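Local atomic coordinates of methylmalonyl-CoA carboxyltransferase 5S subunit (Propionibacterium freudenreichii subsp. shermanii, PDB entry 1RQB), a protein that transfers the carboxyl group carried by biotin of the 1.3S subunit to pyruvate, forming oxaloacetate, and binds one cobalt ion per subunit. Residues 170-174 with 175-179; 343-346 with 347-350; 358-361 with 362-366; 395-398 with 399-403. All coordinates share one frame; numbering follows the deposited sequence.

Interaction 1. Residues 170-174 with 175-179; sequences PVHTV and EGYVK
The rings of H172 and Y177 lie nearly parallel, with planes 28° apart, yet they are offset so far, centroids 6.0 Å apart, that little of one ring lies over the other. What meets is the end of the tyrosine and the root of the histidine: Y177 OH comes within 3.5 Å of H172 CB and lies obliquely to the imidazole. Close to the phenol ring, again at an oblique approach, is a carbonyl, with T173 O 3.2 Å from Y177 CD1. The polar ends find partners just upstream, Y177 OH on T167 O and H172 ND1 on S169 OG, while Y166 meets the phenol ring at an inclined angle. Replacing Y177 by alanine takes away the hydroxyl, which would probably leave T167 O without this donor and open a gap beside H172. T173 is the N-cap of the helix that follows. Its OG1 sits between the backbone N and the carbonyl carbon (chi1 63°), which turns it to the helix start, where it accepts G176 N at 3.0 Å. The first full turns are completed by Y177 N to T173 O at 3.0 Å and V178 N to V174 O at 2.9 Å. On another side of the helix V174 CG1 and V178 CG2 pack at 4.2 Å. The arrangement opens helix 174-186 of a beta-alpha-beta crossover in the TIM barrel, between strands 159-163 and 191-193. V174 and V178 rest on A212 of helix 203-217, Y177 leans on I209 of that helix, and V178 O accepts Y217 OH.

Interaction 2. Residues 343-346 with 347-350; sequences MAEV and PRVR
E345 and R348, one helical turn apart, cross at about a right angle, their carboxylate and guanidinium planes 55° apart. R348 approaches side-on and spends two nitrogens on a single oxygen: NH2 lies 3.1 Å and NE 3.3 Å from E345 OE1. Both donors come from the same face of the carboxylate, well above its plane, although OE1 is close to the plane of the guanidinium. These two bonds of the salt bridge probably restrain the rotation of the arginine head; A344 O lies over one guanidinium face, 3.3 Å above the plane. The glutamate reaches its place because CG is anti to the backbone N (chi1 -177°) and the chain then folds at chi2 (63°). That bend leaves E345 OE2 beside V349 CG2, at 3.7 Å, while N373 donates to the same oxygen, so the two carboxylate oxygens are held by different helices. Behind these side chains V349 N bonds to E345 O at 2.9 Å and R350 N to V346 O at 2.8 Å. P347 has no N-H to offer the preceding turn, and helix 339-352 kinks there. The extended R350 leads away to P356 O, Q317 and I168 O. Among its neighbours, the helix lays E345, V346 and V349 against helix 362-376, and M343 and V346 against helix 320-331, in the conserved carboxylase domain.

Interaction 3. Residues 358-361 with 362-366; sequences LVTP and SSQIV
V359 O takes S363 N at 3.0 Å, from well above the carbonyl plane, as the chain bends through the cis peptide before P361 into helix 362-376. Residues 359-362 form a type VIa turn, with the cis proline at its third position, and P361 O accepts I365 N at 3.1 Å in the regular helical way. The turn belongs to the conserved carboxylase domain yet lies near the barrel's active site: the V359 side chain is about 9 Å from the cobalt ion and the T360 side chain about 7 Å from that of substrate-binding Q37. Over the turn, Q364 folds back (chi2 100°) to bring its amide against T360. Two hydroxyls converge on Q364 OE1: S363 OG donates at 2.8 Å, while T360 OG1 gives a weak bond at 3.3 Å. S363 can do so because its OG is swung between the backbone N and the carbonyl carbon (chi1 52°). Together they keep the carboxamide oxygen at the flank of the first helical turn, the S363 bond being stronger. I365 packs between P361 and helix 384-390. L358 extends along the other flank of the turn, where its CD2 lies 4.2 Å from V366 CG2.

Interaction 4. Residues 395-398 with 399-403; sequences GASP and ADRDP
R401 NH1 is held by two acceptors at once, S397 OG at 2.9 Å and G395 O at 3.2 Å. Neither bond is straight, with N-H...acceptor angles of 143° and 150°, and both acceptors are somewhat tilted from the guanidinium plane. The donor nevertheless meets G395 O in the carbonyl plane. The arginine doubles back over the loop because its chain, extended through CD, bends at chi3 (-71°). On the way its CG and CD pass alongside S397 OG, each at 3.6 Å. The other terminal nitrogen, R401 NH2, donates to a water at 3.3 Å, which lies in the guanidinium plane and gives a weak bond to G395 O, while NE has a weak bond to M390 O. S397 OG is also hydrogen-bonded to A353 O, so this hydroxyl links the arginine to the residue just after helix 339-352. A leucine in place of R401 would probably leave G395 O and S397 OG without this donor and set this part of the loop freer to move. Backbone bonds of A399 with G354 and of D402 with A352 hold the far half. The whole is an irregular connection between helices 384-390 and 403-413 of the conserved carboxylase domain, braced by an arginine and ending at D402, the N-cap of the second helix.

In the fold
From the N terminus the four local contacts follow in series; none nests in or crosses another. Interaction 1 joins a barrel loop to helix 174-186. Interaction 2, in the carboxylase domain, lies within helix 339-352, and interaction 3 closes the turn from the loop beyond it into helix 362-376. Interaction 4 folds the connection before helix 403-413 on itself. Interactions 2 and 3 touch through V349 CG1 and V366 CG1, 3.7 Å apart, and through R350 against L358, joining consecutive helices. Interaction 4 reaches back to interaction 1, with P398 on H172 and A399 on V171, and so ties the carboxylase domain to the TIM barrel.

Interaction 1. Residues 170-174 with 175-179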
loop_
_atom_site.group_PDB
_atom_site.type_symbol
_atom_site.label_atom_id
_atom_site.label_comp_id
_atom_site.label_asym_id
_atom_site.label_seq_id
_atom_site.Cartn_x
_atom_site.Cartn_y
_atom_site.Cartn_z
ATOM N N PRO A 170 -6.128 6.228 26.584
ATOM C CA PRO A 170 -5.623 5.973 27.933
ATOM C C PRO A 170 -6.340 4.838 28.669
ATOM O O PRO A 170 -5.779 4.249 29.591
ATOM C CB PRO A 170 -5.824 7.317 28.638
ATOM C CG PRO A 170 -5.661 8.312 27.525
ATOM C CD PRO A 170 -6.446 7.655 26.396
ATOM N N VAL A 171 -7.569 4.514 28.266
ATOM C CA VAL A 171 -8.310 3.469 28.985
ATOM C C VAL A 171 -8.419 2.167 28.189
ATOM O O VAL A 171 -8.985 1.194 28.685
ATOM C CB VAL A 171 -9.727 3.940 29.379
ATOM C CG1 VAL A 171 -9.618 5.142 30.328
ATOM C CG2 VAL A 171 -10.536 4.301 28.136
ATOM N N HIS A 172 -7.898 2.108 26.971
ATOM C CA HIS A 172 -8.000 0.835 26.242
ATOM C C HIS A 172 -6.705 0.044 26.428
ATOM O O HIS A 172 -5.612 0.561 26.202
ATOM C CB HIS A 172 -8.315 1.084 24.765
ATOM C CG HIS A 172 -9.720 1.545 24.545
ATOM N ND1 HIS A 172 -10.098 2.863 24.665
ATOM C CD2 HIS A 172 -10.861 0.843 24.328
ATOM C CE1 HIS A 172 -11.411 2.957 24.540
ATOM N NE2 HIS A 172 -11.899 1.745 24.336
ATOM N N THR A 173 -6.852 -1.209 26.853
ATOM C CA THR A 173 -5.699 -2.078 27.132
ATOM C C THR A 173 -5.993 -3.504 26.666
ATOM O O THR A 173 -7.136 -3.863 26.392
ATOM C CB THR A 173 -5.438 -2.145 28.649
ATOM O OG1 THR A 173 -6.570 -2.752 29.287
ATOM C CG2 THR A 173 -5.247 -0.743 29.230
ATOM N N VAL A 174 -4.952 -4.325 26.607
ATOM C CA VAL A 174 -5.129 -5.728 26.205
ATOM C C VAL A 174 -6.125 -6.394 27.157
ATOM O O VAL A 174 -7.039 -7.093 26.724
ATOM C CB VAL A 174 -3.793 -6.500 26.260
ATOM C CG1 VAL A 174 -4.043 -7.996 26.083
ATOM C CG2 VAL A 174 -2.867 -5.993 25.172
ATOM N N GLU A 175 -5.958 -6.164 28.455
ATOM C CA GLU A 175 -6.864 -6.773 29.441
ATOM C C GLU A 175 -8.300 -6.309 29.183
ATOM O O GLU A 175 -9.252 -7.064 29.373
ATOM C CB GLU A 175 -6.430 -6.405 30.871
ATOM C CG GLU A 175 -7.319 -6.990 31.963
ATOM C CD GLU A 175 -6.782 -6.734 33.363
ATOM O OE1 GLU A 175 -6.574 -5.553 33.720
ATOM O OE2 GLU A 175 -6.568 -7.715 34.109
ATOM N N GLY A 176 -8.457 -5.057 28.761
ATOM C CA GLY A 176 -9.792 -4.556 28.490
ATOM C C GLY A 176 -10.423 -5.277 27.309
ATOM O O GLY A 176 -11.618 -5.567 27.325
ATOM N N TYR A 177 -9.632 -5.568 26.281
ATOM C CA TYR A 177 -10.155 -6.262 25.094
ATOM C C TYR A 177 -10.466 -7.722 25.430
ATOM O O TYR A 177 -11.466 -8.269 24.970
ATOM C CB TYR A 177 -9.152 -6.164 23.935
ATOM C CG TYR A 177 -9.044 -4.750 23.385
ATOM C CD1 TYR A 177 -7.809 -4.104 23.289
ATOM C CD2 TYR A 177 -10.182 -4.059 22.971
ATOM C CE1 TYR A 177 -7.713 -2.793 22.787
ATOM C CE2 TYR A 177 -10.100 -2.757 22.471
ATOM C CZ TYR A 177 -8.865 -2.137 22.382
ATOM O OH TYR A 177 -8.796 -0.871 21.866
ATOM N N VAL A 178 -9.616 -8.351 26.239
ATOM C CA VAL A 178 -9.832 -9.748 26.641
ATOM C C VAL A 178 -11.147 -9.849 27.417
ATOM O O VAL A 178 -11.893 -10.819 27.280
ATOM C CB VAL A 178 -8.658 -10.258 27.525
ATOM C CG1 VAL A 178 -8.989 -11.616 28.127
ATOM C CG2 VAL A 178 -7.395 -10.371 26.689
ATOM N N LYS A 179 -11.426 -8.836 28.235
ATOM C CA LYS A 179 -12.667 -8.794 29.023
ATOM C C LYS A 179 -13.869 -8.695 28.082
ATOM O O LYS A 179 -14.865 -9.395 28.255
ATOM C CB LYS A 179 -12.658 -7.586 29.972
ATOM C CG LYS A 179 -14.001 -7.322 30.670
ATOM C CD LYS A 179 -13.948 -6.042 31.502
ATOM C CE LYS A 179 -15.318 -5.660 32.039
ATOM N NZ LYS A 179 -15.962 -6.741 32.831
#

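Interaction 2. Residues 343-346 with 347-350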
loop_
_atom_site.group_PDB
_atom_site.type_symbol
_atom_site.label_atom_id
_atom_site.label_comp_id
_atom_site.label_asym_id
_atom_site.label_seq_id
_atom_site.Cartn_x
_atom_site.Cartn_y
_atom_site.Cartn_z
HETATM N N MSE A 343 -8.218 20.820 16.889
HETATM C CA MSE A 343 -7.544 19.518 16.990
HETATM C C MSE A 343 -7.089 19.257 18.426
HETATM O O MSE A 343 -7.049 18.110 18.870
HETATM C CB MSE A 343 -6.349 19.458 16.040
HETATM C CG MSE A 343 -6.746 19.565 14.584
HETATM SE SE MSE A 343 -5.284 19.239 13.391
HETATM C CE MSE A 343 -4.768 21.068 13.026
ATOM N N ALA A 344 -6.745 20.309 19.154
ATOM C CA ALA A 344 -6.309 20.134 20.547
ATOM C C ALA A 344 -7.535 19.923 21.437
ATOM O O ALA A 344 -7.430 19.419 22.554
ATOM C CB ALA A 344 -5.535 21.360 21.008
ATOM N N GLU A 345 -8.702 20.291 20.915
ATOM C CA GLU A 345 -9.967 20.186 21.657
ATOM C C GLU A 345 -10.566 18.784 21.530
ATOM O O GLU A 345 -11.203 18.294 22.461
ATOM C CB GLU A 345 -10.958 21.237 21.128
ATOM C CG GLU A 345 -12.298 21.298 21.852
ATOM C CD GLU A 345 -12.161 21.699 23.313
ATOM O OE1 GLU A 345 -11.332 22.587 23.607
ATOM O OE2 GLU A 345 -12.890 21.138 24.164
ATOM N N VAL A 346 -10.366 18.133 20.384
ATOM C CA VAL A 346 -10.915 16.789 20.156
ATOM C C VAL A 346 -10.564 15.861 21.322
ATOM O O VAL A 346 -11.441 15.228 21.909
ATOM C CB VAL A 346 -10.401 16.179 18.830
ATOM C CG1 VAL A 346 -10.665 14.677 18.807
ATOM C CG2 VAL A 346 -11.095 16.845 17.648
ATOM N N PRO A 347 -9.272 15.753 21.668
ATOM C CA PRO A 347 -8.911 14.875 22.785
ATOM C C PRO A 347 -9.680 15.187 24.071
ATOM O O PRO A 347 -10.070 14.283 24.809
ATOM C CB PRO A 347 -7.414 15.120 22.939
ATOM C CG PRO A 347 -6.985 15.322 21.516
ATOM C CD PRO A 347 -8.068 16.230 20.965
ATOM N N ARG A 348 -9.895 16.474 24.339
ATOM C CA ARG A 348 -10.608 16.872 25.561
ATOM C C ARG A 348 -12.074 16.438 25.497
ATOM O O ARG A 348 -12.604 15.901 26.468
ATOM C CB ARG A 348 -10.470 18.386 25.802
ATOM C CG ARG A 348 -9.038 18.785 26.201
ATOM C CD ARG A 348 -8.883 20.277 26.542
ATOM N NE ARG A 348 -9.020 21.148 25.382
ATOM C CZ ARG A 348 -8.003 21.786 24.807
ATOM N NH1 ARG A 348 -6.772 21.653 25.290
ATOM N NH2 ARG A 348 -8.212 22.557 23.747
ATOM N N VAL A 349 -12.719 16.652 24.357
ATOM C CA VAL A 349 -14.123 16.255 24.177
ATOM C C VAL A 349 -14.235 14.730 24.263
ATOM O O VAL A 349 -15.115 14.192 24.934
ATOM C CB VAL A 349 -14.654 16.692 22.794
ATOM C CG1 VAL A 349 -16.080 16.192 22.600
ATOM C CG2 VAL A 349 -14.598 18.207 22.667
ATOM N N ARG A 350 -13.336 14.036 23.571
ATOM C CA ARG A 350 -13.363 12.567 23.574
ATOM C C ARG A 350 -13.292 12.050 25.013
ATOM O O ARG A 350 -14.048 11.164 25.405
ATOM C CB ARG A 350 -12.193 11.991 22.773
ATOM C CG ARG A 350 -12.251 10.473 22.712
ATOM C CD ARG A 350 -11.102 9.849 21.944
ATOM N NE ARG A 350 -11.300 8.403 21.873
ATOM C CZ ARG A 350 -10.341 7.518 21.628
ATOM N NH1 ARG A 350 -9.094 7.921 21.426
ATOM N NH2 ARG A 350 -10.632 6.223 21.601
#

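Interaction 3. Residues 358-361 with 362-366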
loop_
_atom_site.group_PDB
_atom_site.type_symbol
_atom_site.label_atom_id
_atom_site.label_comp_id
_atom_site.label_asym_id
_atom_site.label_seq_id
_atom_site.Cartn_x
_atom_site.Cartn_y
_atom_site.Cartn_z
ATOM N N LEU A 358 -13.218 6.394 17.959
ATOM C CA LEU A 358 -13.637 7.468 17.046
ATOM C C LEU A 358 -14.047 6.910 15.681
ATOM O O LEU A 358 -13.386 7.123 14.666
ATOM C CB LEU A 358 -12.537 8.519 16.895
ATOM C CG LEU A 358 -12.284 9.336 18.171
ATOM C CD1 LEU A 358 -11.259 10.402 17.880
ATOM C CD2 LEU A 358 -13.580 9.983 18.665
ATOM N N VAL A 359 -15.157 6.191 15.680
ATOM C CA VAL A 359 -15.707 5.619 14.444
ATOM C C VAL A 359 -17.090 6.239 14.239
ATOM O O VAL A 359 -17.664 6.801 15.170
ATOM C CB VAL A 359 -15.861 4.094 14.553
ATOM C CG1 VAL A 359 -14.518 3.468 14.809
ATOM C CG2 VAL A 359 -16.822 3.740 15.678
ATOM N N THR A 360 -17.612 6.156 13.025
ATOM C CA THR A 360 -18.950 6.711 12.768
ATOM C C THR A 360 -19.945 5.985 13.674
ATOM O O THR A 360 -19.889 4.763 13.808
ATOM C CB THR A 360 -19.364 6.499 11.307
ATOM O OG1 THR A 360 -18.404 7.126 10.450
ATOM C CG2 THR A 360 -20.740 7.099 11.054
ATOM N N PRO A 361 -20.880 6.723 14.293
ATOM C CA PRO A 361 -21.114 8.172 14.239
ATOM C C PRO A 361 -20.432 8.991 15.338
ATOM O O PRO A 361 -20.506 10.219 15.345
ATOM C CB PRO A 361 -22.625 8.256 14.357
ATOM C CG PRO A 361 -22.894 7.202 15.394
ATOM C CD PRO A 361 -22.018 6.043 14.943
ATOM N N SER A 362 -19.768 8.312 16.264
ATOM C CA SER A 362 -19.110 8.990 17.392
ATOM C C SER A 362 -18.124 10.054 16.906
ATOM O O SER A 362 -18.034 11.129 17.496
ATOM C CB SER A 362 -18.372 7.976 18.265
ATOM O OG SER A 362 -19.272 7.035 18.820
ATOM N N SER A 363 -17.386 9.759 15.841
ATOM C CA SER A 363 -16.382 10.697 15.317
ATOM C C SER A 363 -17.021 12.015 14.869
ATOM O O SER A 363 -16.567 13.092 15.252
ATOM C CB SER A 363 -15.622 10.061 14.151
ATOM O OG SER A 363 -16.522 9.553 13.186
ATOM N N GLN A 364 -18.059 11.950 14.043
ATOM C CA GLN A 364 -18.701 13.188 13.580
ATOM C C GLN A 364 -19.242 13.968 14.779
ATOM O O GLN A 364 -19.133 15.192 14.843
ATOM C CB GLN A 364 -19.850 12.886 12.603
ATOM C CG GLN A 364 -19.435 12.232 11.284
ATOM C CD GLN A 364 -19.664 10.725 11.251
ATOM O OE1 GLN A 364 -18.987 9.960 11.938
ATOM N NE2 GLN A 364 -20.630 10.295 10.445
ATOM N N ILE A 365 -19.804 13.247 15.741
ATOM C CA ILE A 365 -20.395 13.877 16.930
ATOM C C ILE A 365 -19.327 14.601 17.752
ATOM O O ILE A 365 -19.515 15.752 18.142
ATOM C CB ILE A 365 -21.098 12.832 17.818
ATOM C CG1 ILE A 365 -22.241 12.177 17.036
ATOM C CG2 ILE A 365 -21.642 13.496 19.074
ATOM C CD1 ILE A 365 -22.931 11.052 17.788
ATOM N N VAL A 366 -18.217 13.926 18.032
ATOM C CA VAL A 366 -17.138 14.533 18.825
ATOM C C VAL A 366 -16.501 15.687 18.048
ATOM O O VAL A 366 -16.215 16.742 18.611
ATOM C CB VAL A 366 -16.050 13.498 19.185
ATOM C CG1 VAL A 366 -14.821 14.206 19.738
ATOM C CG2 VAL A 366 -16.586 12.532 20.221
#

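Interaction 4. Residues 395-398 with 399-403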
loop_
_atom_site.group_PDB
_atom_site.type_symbol
_atom_site.label_atom_id
_atom_site.label_comp_id
_atom_site.label_asym_id
_atom_site.label_seq_id
_atom_site.Cartn_x
_atom_site.Cartn_y
_atom_site.Cartn_z
ATOM N N GLY A 395 -25.779 4.495 25.200
ATOM C CA GLY A 395 -25.213 3.382 25.939
ATOM C C GLY A 395 -24.082 3.829 26.847
ATOM O O GLY A 395 -23.893 5.024 27.071
ATOM N N ALA A 396 -23.320 2.875 27.367
ATOM C CA ALA A 396 -22.208 3.194 28.274
ATOM C C ALA A 396 -20.933 3.469 27.473
ATOM O O ALA A 396 -20.749 2.947 26.375
ATOM C CB ALA A 396 -21.969 2.033 29.237
ATOM N N SER A 397 -20.061 4.301 28.034
ATOM C CA SER A 397 -18.781 4.628 27.391
ATOM C C SER A 397 -17.711 3.695 27.961
ATOM O O SER A 397 -17.924 3.068 28.998
ATOM C CB SER A 397 -18.402 6.081 27.679
ATOM O OG SER A 397 -19.284 6.990 27.037
ATOM N N PRO A 398 -16.564 3.557 27.271
ATOM C CA PRO A 398 -15.503 2.680 27.782
ATOM C C PRO A 398 -15.030 3.120 29.169
ATOM O O PRO A 398 -14.664 2.294 30.003
ATOM C CB PRO A 398 -14.414 2.817 26.726
ATOM C CG PRO A 398 -15.218 2.943 25.467
ATOM C CD PRO A 398 -16.289 3.945 25.876
ATOM N N ALA A 399 -15.032 4.426 29.405
ATOM C CA ALA A 399 -14.625 4.977 30.706
ATOM C C ALA A 399 -15.755 5.867 31.226
ATOM O O ALA A 399 -16.711 6.151 30.505
ATOM C CB ALA A 399 -13.343 5.790 30.564
ATOM N N ASP A 400 -15.638 6.315 32.472
ATOM C CA ASP A 400 -16.678 7.170 33.062
ATOM C C ASP A 400 -16.661 8.554 32.411
ATOM O O ASP A 400 -15.604 9.147 32.198
ATOM C CB ASP A 400 -16.476 7.299 34.575
ATOM C CG ASP A 400 -16.711 5.988 35.301
ATOM O OD1 ASP A 400 -17.777 5.371 35.081
ATOM O OD2 ASP A 400 -15.836 5.574 36.092
ATOM N N ARG A 401 -17.851 9.046 32.083
ATOM C CA ARG A 401 -17.999 10.370 31.464
ATOM C C ARG A 401 -17.823 11.459 32.526
ATOM O O ARG A 401 -18.040 11.229 33.714
ATOM C CB ARG A 401 -19.365 10.476 30.763
ATOM C CG ARG A 401 -19.475 9.567 29.519
ATOM C CD ARG A 401 -20.799 9.714 28.791
ATOM N NE ARG A 401 -21.928 9.145 29.521
ATOM C CZ ARG A 401 -22.447 7.949 29.262
ATOM N NH1 ARG A 401 -21.942 7.197 28.288
ATOM N NH2 ARG A 401 -23.467 7.496 29.977
ATOM N N ASP A 402 -17.416 12.644 32.089
ATOM C CA ASP A 402 -17.170 13.766 33.006
ATOM C C ASP A 402 -18.485 14.252 33.621
ATOM O O ASP A 402 -19.359 14.768 32.926
ATOM C CB ASP A 402 -16.477 14.905 32.253
ATOM C CG ASP A 402 -16.065 16.043 33.163
ATOM O OD1 ASP A 402 -15.937 15.811 34.385
ATOM O OD2 ASP A 402 -15.853 17.162 32.653
ATOM N N PRO A 403 -18.635 14.092 34.945
ATOM C CA PRO A 403 -19.845 14.513 35.664
ATOM C C PRO A 403 -20.191 15.987 35.441
ATOM O O PRO A 403 -21.362 16.356 35.348
ATOM C CB PRO A 403 -19.498 14.219 37.121
ATOM C CG PRO A 403 -18.595 13.027 37.013
ATOM C CD PRO A 403 -17.695 13.420 35.860
HETATM O O HOH W 1 -24.995 4.638 30.252
#